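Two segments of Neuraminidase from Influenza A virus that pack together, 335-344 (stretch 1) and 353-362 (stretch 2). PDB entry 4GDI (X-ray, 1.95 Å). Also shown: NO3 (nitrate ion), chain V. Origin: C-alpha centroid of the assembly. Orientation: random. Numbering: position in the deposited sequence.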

# COMPACT_ATOMS: atom_id res chain seq x y z
N GLN A 335 10.08 -18.23 -24.78
CA GLN A 335 8.86 -18.05 -24.01
C GLN A 335 8.82 -19.06 -22.85
O GLN A 335 8.88 -20.28 -23.05
N ARG A 336 8.71 -18.56 -21.63
CA ARG A 336 8.65 -19.45 -20.48
C ARG A 336 7.23 -19.98 -20.27
O ARG A 336 6.24 -19.36 -20.67
N ILE A 337 7.14 -21.12 -19.59
CA ILE A 337 5.85 -21.72 -19.25
C ILE A 337 5.86 -22.07 -17.77
O ILE A 337 6.88 -22.55 -17.23
N CYS A 338 4.75 -21.81 -17.09
CA CYS A 338 4.67 -22.08 -15.66
C CYS A 338 3.34 -22.76 -15.38
O CYS A 338 2.46 -22.79 -16.24
N PHE A 339 3.19 -23.32 -14.19
CA PHE A 339 1.88 -23.79 -13.80
C PHE A 339 1.60 -23.41 -12.37
O PHE A 339 2.52 -23.14 -11.59
N TRP A 340 0.32 -23.33 -12.03
CA TRP A 340 -0.09 -23.11 -10.65
C TRP A 340 -0.67 -24.44 -10.15
O TRP A 340 -1.16 -25.26 -10.94
N LEU A 341 -0.63 -24.62 -8.83
CA LEU A 341 -1.08 -25.87 -8.22
C LEU A 341 -1.62 -25.62 -6.81
O LEU A 341 -0.96 -24.99 -5.99
N GLU A 342 -2.85 -26.07 -6.57
CA GLU A 342 -3.46 -26.00 -5.24
C GLU A 342 -2.77 -26.99 -4.32
O GLU A 342 -2.65 -28.18 -4.65
N ILE A 343 -2.32 -26.47 -3.19
CA ILE A 343 -1.80 -27.28 -2.09
C ILE A 343 -2.87 -27.22 -1.00
O ILE A 343 -3.28 -26.13 -0.58
N GLU A 344 -3.36 -28.36 -0.54
CA GLU A 344 -4.45 -28.36 0.44
C GLU A 344 -3.92 -28.54 1.85
O GLU A 344 -3.07 -29.38 2.10
N ILE A 353 -8.40 -25.84 3.46
CA ILE A 353 -8.19 -24.66 2.64
C ILE A 353 -7.22 -25.05 1.54
O ILE A 353 -6.50 -26.04 1.66
N GLN A 354 -7.21 -24.29 0.45
CA GLN A 354 -6.18 -24.47 -0.57
C GLN A 354 -5.39 -23.19 -0.78
O GLN A 354 -5.94 -22.08 -0.79
N GLU A 355 -4.08 -23.36 -0.92
CA GLU A 355 -3.18 -22.28 -1.23
C GLU A 355 -2.46 -22.60 -2.54
O GLU A 355 -2.06 -23.74 -2.78
N LEU A 356 -2.32 -21.61 -3.41
CA LEU A 356 -1.69 -21.82 -4.70
C LEU A 356 -0.18 -21.74 -4.54
O LEU A 356 0.33 -20.80 -3.94
N SER A 357 0.51 -22.73 -5.07
CA SER A 357 1.93 -22.59 -5.32
C SER A 357 2.12 -22.48 -6.84
O SER A 357 1.22 -22.80 -7.62
N THR A 358 3.29 -22.02 -7.26
CA THR A 358 3.57 -21.88 -8.68
C THR A 358 4.95 -22.44 -8.98
O THR A 358 5.85 -22.35 -8.15
N PHE A 359 5.09 -23.02 -10.18
CA PHE A 359 6.32 -23.67 -10.63
C PHE A 359 6.56 -23.23 -12.07
O PHE A 359 5.62 -23.16 -12.86
N CYS A 360 7.80 -22.94 -12.43
CA CYS A 360 8.12 -22.57 -13.80
C CYS A 360 9.14 -23.53 -14.41
O CYS A 360 9.98 -24.10 -13.70
N GLY A 361 9.05 -23.72 -15.72
CA GLY A 361 9.98 -24.59 -16.42
C GLY A 361 11.35 -23.95 -16.47
O GLY A 361 11.46 -22.73 -16.54
N ILE A 362 12.41 -24.76 -16.41
CA ILE A 362 13.77 -24.25 -16.57
C ILE A 362 14.44 -25.12 -17.62
O ILE A 362 14.06 -26.26 -17.81

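In an antiparallel β-sheet, side chains of paired residues leave the same face, and successive pairs alternate between the two faces; the hairpin-like pairing of these neuraminidase strands is a compact example. Backbone hydrogen bonds fix the register, and the side chains then meet their cross-strand neighbours.

Stretch 2 begins with Ile353, whose CA-to-CB bond points away from the partner strand; its O receives a CA-H...O contact from Glu344 CA at 3.3 Å. Gln354 (chi1 p, chi2 m) lies on the face shared with Glu344, Glu342, Leu356 and Trp340. Its CG approaches Glu342 OE2 at 3.7 Å, while its OE1 lies 4.0 Å from Glu344 CG. On the other face, Glu355 (m, m) leads its carboxylate away from the partner strand, and its main chain pairs with Ile343 through Ile343 N to Glu355 O, 2.8 Å, and Glu355 N to Ile343 O, 2.9 Å.

Leu356 (m, t) returns to the first face and brings its end nearer the partner. Its CD2 touches both Glu342 CG at 3.7 Å and Trp340 CE3 at 3.8 Å, joining the aliphatic part of the acid to the indole, although the end of the Trp340 side chain (chi1 p) leads away from stretch 2. Ser357 (p) places a small polar group on the face it shares with Leu341, Ile343, Phe339 and Phe359: OG lies 3.8 Å from Ile343 CG1 and gives a weak hydrogen bond to Leu341 O at 3.3 Å, an acceptor already engaged by Ser357 N at 2.8 Å. Thr358 (p) turns its methyl CG2 to Trp340 CB at 4.2 Å, and its hydroxyl is satisfied elsewhere in the structure.

Phe359 (m) packs against Phe339 (p). The ring planes are nearly parallel, at 9°, but slid apart with centroids 5.2 Å apart, so they barely overlap; instead Phe359 CB sits over the Phe339 ring face, 3.7 Å from the centroid of that ring. Leu341 CD2 reaches Phe359 CE1 at 4.5 Å.

Cys360 (m) supplies the covalent tie, its SG bonded to Cys338 SG at 2.1 Å with chi3 of 97°, across a non-hydrogen-bonded pair. Arg336 NH1 lies 3.9 Å from Cys360 CB. A nitrate, probably from the crystallisation liquor, accepts hydrogen bonds at O1 from Arg336 NH1 and NH2, both 3.0 Å.

Gly361 has no side chain, but its O receives hydrogen bonds from two waters; one accepts from Arg336 NH1, the other from Ile337 N. Ile362 makes no contact with stretch 1.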

# COMPACT_ATOMS: atom_id res chain seq x y z
CB GLN A 335 7.64 -18.18 -24.91
CG GLN A 335 6.32 -18.10 -24.19
CD GLN A 335 6.11 -16.77 -23.54
OE1 GLN A 335 6.17 -15.73 -24.19
NE2 GLN A 335 5.88 -16.79 -22.23
CB ARG A 336 9.14 -18.75 -19.21
CG ARG A 336 10.66 -18.51 -19.17
CD ARG A 336 11.13 -18.21 -17.75
NE ARG A 336 10.51 -17.01 -17.19
CZ ARG A 336 10.19 -16.85 -15.91
NH1 ARG A 336 10.42 -17.83 -15.03
NH2 ARG A 336 9.64 -15.72 -15.50
CB ILE A 337 5.53 -22.97 -20.13
CG1 ILE A 337 4.13 -23.51 -19.82
CG2 ILE A 337 6.56 -24.06 -19.94
CD1 ILE A 337 3.01 -22.53 -20.12
CB CYS A 338 4.74 -20.78 -14.85
SG CYS A 338 6.20 -19.72 -15.12
CB PHE A 339 1.73 -25.31 -14.03
CG PHE A 339 2.64 -26.17 -13.18
CD1 PHE A 339 2.24 -26.59 -11.92
CD2 PHE A 339 3.87 -26.58 -13.66
CE1 PHE A 339 3.07 -27.39 -11.15
CE2 PHE A 339 4.71 -27.38 -12.89
CZ PHE A 339 4.30 -27.79 -11.63
CB TRP A 340 -1.09 -21.95 -10.53
CG TRP A 340 -2.27 -22.01 -11.50
CD1 TRP A 340 -2.40 -21.33 -12.68
CD2 TRP A 340 -3.47 -22.78 -11.36
NE1 TRP A 340 -3.59 -21.63 -13.28
CE2 TRP A 340 -4.27 -22.53 -12.49
CE3 TRP A 340 -3.94 -23.68 -10.39
CZ2 TRP A 340 -5.52 -23.13 -12.67
CZ3 TRP A 340 -5.16 -24.27 -10.57
CH2 TRP A 340 -5.94 -24.00 -11.70
CB LEU A 341 0.09 -26.85 -8.17
CG LEU A 341 -0.04 -28.08 -7.28
CD1 LEU A 341 -1.03 -29.04 -7.87
CD2 LEU A 341 1.32 -28.73 -7.13
CB GLU A 342 -4.95 -26.36 -5.29
CG GLU A 342 -5.87 -25.26 -5.82
CD GLU A 342 -7.32 -25.71 -5.90
OE1 GLU A 342 -7.56 -26.94 -5.89
OE2 GLU A 342 -8.22 -24.82 -5.97
CB ILE A 343 -0.49 -26.69 -1.56
CG1 ILE A 343 0.58 -26.67 -2.66
CG2 ILE A 343 0.01 -27.47 -0.33
CD1 ILE A 343 0.92 -28.01 -3.24
CB GLU A 344 -5.48 -29.44 0.11
CG GLU A 344 -6.64 -28.89 -0.74
CD GLU A 344 -6.94 -29.72 -1.97
OE1 GLU A 344 -6.79 -30.96 -1.92
OE2 GLU A 344 -7.33 -29.12 -3.00
CB ILE A 353 -7.61 -23.47 3.43
CG1 ILE A 353 -6.26 -23.84 4.04
CG2 ILE A 353 -8.56 -23.04 4.53
CD1 ILE A 353 -5.54 -22.68 4.66
CB GLN A 354 -6.77 -24.95 -1.89
CG GLN A 354 -7.97 -24.19 -2.35
CD GLN A 354 -9.24 -24.77 -1.78
OE1 GLN A 354 -9.28 -25.94 -1.41
NE2 GLN A 354 -10.29 -23.95 -1.69
CB GLU A 355 -2.19 -22.11 -0.08
CG GLU A 355 -2.70 -21.21 1.04
CD GLU A 355 -2.86 -19.77 0.57
OE1 GLU A 355 -1.93 -19.25 -0.08
OE2 GLU A 355 -3.93 -19.17 0.85
CB LEU A 356 -2.12 -20.77 -5.73
CG LEU A 356 -3.47 -20.89 -6.44
CD1 LEU A 356 -3.47 -19.95 -7.66
CD2 LEU A 356 -3.81 -22.32 -6.85
CB SER A 357 2.68 -23.80 -4.79
OG SER A 357 2.36 -24.93 -5.59
CB THR A 358 3.54 -20.40 -9.14
OG1 THR A 358 4.50 -19.64 -8.40
CG2 THR A 358 2.18 -19.78 -8.96
CB PHE A 359 6.18 -25.19 -10.64
CG PHE A 359 6.22 -25.82 -9.28
CD1 PHE A 359 5.11 -25.84 -8.47
CD2 PHE A 359 7.39 -26.41 -8.82
CE1 PHE A 359 5.15 -26.43 -7.23
CE2 PHE A 359 7.44 -27.01 -7.58
CZ PHE A 359 6.32 -27.02 -6.78
CB CYS A 360 8.64 -21.14 -13.86
SG CYS A 360 7.39 -19.92 -13.46
CB ILE A 362 14.60 -24.30 -15.27
CG1 ILE A 362 14.62 -25.72 -14.70
CG2 ILE A 362 14.04 -23.32 -14.23
CD1 ILE A 362 15.63 -25.95 -13.58
N NO3 V . 9.50 -16.16 -11.94
O1 NO3 V . 8.67 -16.79 -12.87
O2 NO3 V . 9.18 -16.15 -10.57
O3 NO3 V . 10.68 -15.55 -12.35
O HOH W 1 11.74 -20.33 -15.22
O HOH W 2 9.92 -22.15 -18.89